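Local coordinates for conserved hypothetical protein (Streptococcus pneumoniae, PDB 2GK4) that is of unknown function but resembles the CoaB-type ligase domain and probably joins phosphopantothenate to cysteine in coenzyme A biosynthesis, at residues T36-S41 with L222-I227. Numbering follows the deposited sequence.
Sequences TETLLS and LLLEKI
Two helices packed on one face of the central sheet of an alpha-beta-alpha sandwich, 30-41 and the C-terminal 216-228, meet where L224 lies against T38 and L39. The axes of 36-41 and 222-227 approach to 10.1 Å, their N-to-C directions 47° apart, and the contact is wholly apolar, without a hydrogen bond between them. L224 reaches across with CG anti to the backbone N (chi1 176°), which carries its forked end to the first helix: CD2 sits 4.0 Å from T38 CG2, while the other branch, CD1, lies 4.1 Å from L39 CD2. T38 presents its methyl, while OG1 is hydrogen-bonded to I34 O in its own helix. The L39 and L224 side chains pass in opposite directions, and L39 uses the same CD2 methyl to meet I227 CD1 at 4.0 Å, the two side chains crossing at about a right angle. Beneath them, L39 and I227 both rest on I6 of strand 5-9, and L39 also touches V46 of strand 45-50; L224 packs against A42 and Y44 in the loop after helix 30-41. Methyl groups of threonine, leucine and isoleucine thus join two helices over a largely parallel sheet, the helical layer characteristic of a Rossmann-like fold.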
# COMPACT_ATOMS: atom_id res chain seq x y z
N THR A 36 22.78 -4.07 3.04
CA THR A 36 22.84 -5.48 2.68
C THR A 36 23.91 -5.71 1.61
O THR A 36 24.73 -6.62 1.76
CB THR A 36 21.46 -6.02 2.24
OG1 THR A 36 20.52 -5.87 3.33
CG2 THR A 36 21.54 -7.52 1.84
N GLU A 37 23.88 -4.91 0.53
CA GLU A 37 24.93 -4.99 -0.52
C GLU A 37 26.33 -4.85 0.05
O GLU A 37 27.24 -5.59 -0.31
CB GLU A 37 24.73 -3.89 -1.55
CG GLU A 37 23.47 -4.08 -2.36
CD GLU A 37 23.12 -2.86 -3.21
OE1 GLU A 37 23.65 -1.73 -2.98
OE2 GLU A 37 22.28 -3.04 -4.10
N THR A 38 26.49 -3.90 0.97
CA THR A 38 27.79 -3.66 1.60
C THR A 38 28.26 -4.88 2.35
O THR A 38 29.44 -5.29 2.21
CB THR A 38 27.76 -2.41 2.49
OG1 THR A 38 27.40 -1.29 1.67
CG2 THR A 38 29.13 -2.14 3.12
N LEU A 39 27.36 -5.49 3.12
CA LEU A 39 27.73 -6.69 3.90
C LEU A 39 28.05 -7.87 2.99
O LEU A 39 29.06 -8.59 3.19
CB LEU A 39 26.62 -7.04 4.90
CG LEU A 39 26.40 -5.92 5.93
CD1 LEU A 39 25.08 -6.14 6.62
CD2 LEU A 39 27.56 -5.86 6.92
N LEU A 40 27.23 -8.07 1.97
CA LEU A 40 27.43 -9.20 1.06
C LEU A 40 28.79 -9.08 0.37
O LEU A 40 29.57 -10.07 0.27
CB LEU A 40 26.32 -9.22 -0.00
CG LEU A 40 24.96 -9.66 0.56
CD1 LEU A 40 23.83 -9.43 -0.46
CD2 LEU A 40 25.01 -11.12 1.10
N SER A 41 29.12 -7.87 -0.08
CA SER A 41 30.36 -7.65 -0.83
C SER A 41 31.61 -7.72 0.06
O SER A 41 32.74 -7.89 -0.44
CB SER A 41 30.28 -6.33 -1.59
OG SER A 41 29.26 -6.39 -2.57
N LEU A 222 30.37 2.58 7.81
CA LEU A 222 30.55 2.63 9.26
C LEU A 222 29.92 1.41 9.94
O LEU A 222 30.53 0.80 10.84
CB LEU A 222 30.01 3.95 9.84
CG LEU A 222 30.27 4.15 11.34
CD1 LEU A 222 31.74 3.99 11.69
CD2 LEU A 222 29.75 5.50 11.82
N LEU A 223 28.72 1.03 9.53
CA LEU A 223 28.14 -0.20 10.06
C LEU A 223 29.06 -1.36 9.76
O LEU A 223 29.25 -2.20 10.62
CB LEU A 223 26.77 -0.49 9.47
CG LEU A 223 25.58 0.08 10.23
CD1 LEU A 223 24.33 0.00 9.32
CD2 LEU A 223 25.36 -0.68 11.54
N LEU A 224 29.63 -1.41 8.55
CA LEU A 224 30.56 -2.50 8.24
C LEU A 224 31.73 -2.52 9.23
O LEU A 224 32.08 -3.59 9.77
CB LEU A 224 31.03 -2.45 6.77
CG LEU A 224 32.09 -3.51 6.36
CD1 LEU A 224 31.56 -4.92 6.51
CD2 LEU A 224 32.56 -3.28 4.90
N GLU A 225 32.30 -1.35 9.49
CA GLU A 225 33.40 -1.20 10.43
C GLU A 225 33.01 -1.67 11.84
O GLU A 225 33.78 -2.37 12.51
CB GLU A 225 33.86 0.26 10.45
CG GLU A 225 35.03 0.56 11.39
CD GLU A 225 35.22 2.05 11.59
OE1 GLU A 225 35.50 2.74 10.59
OE2 GLU A 225 35.10 2.53 12.75
N LYS A 226 31.82 -1.29 12.29
CA LYS A 226 31.36 -1.63 13.63
C LYS A 226 31.12 -3.13 13.75
O LYS A 226 31.43 -3.75 14.78
CB LYS A 226 30.12 -0.82 13.98
CG LYS A 226 30.47 0.65 14.23
CD LYS A 226 29.26 1.44 14.65
CE LYS A 226 29.14 1.50 16.17
NZ LYS A 226 30.35 2.11 16.83
N ILE A 227 30.58 -3.72 12.68
CA ILE A 227 30.35 -5.15 12.69
C ILE A 227 31.67 -5.91 12.62
O ILE A 227 31.84 -6.92 13.32
CB ILE A 227 29.38 -5.58 11.55
CG1 ILE A 227 27.96 -5.13 11.93
CG2 ILE A 227 29.40 -7.09 11.36
CD1 ILE A 227 27.02 -5.16 10.77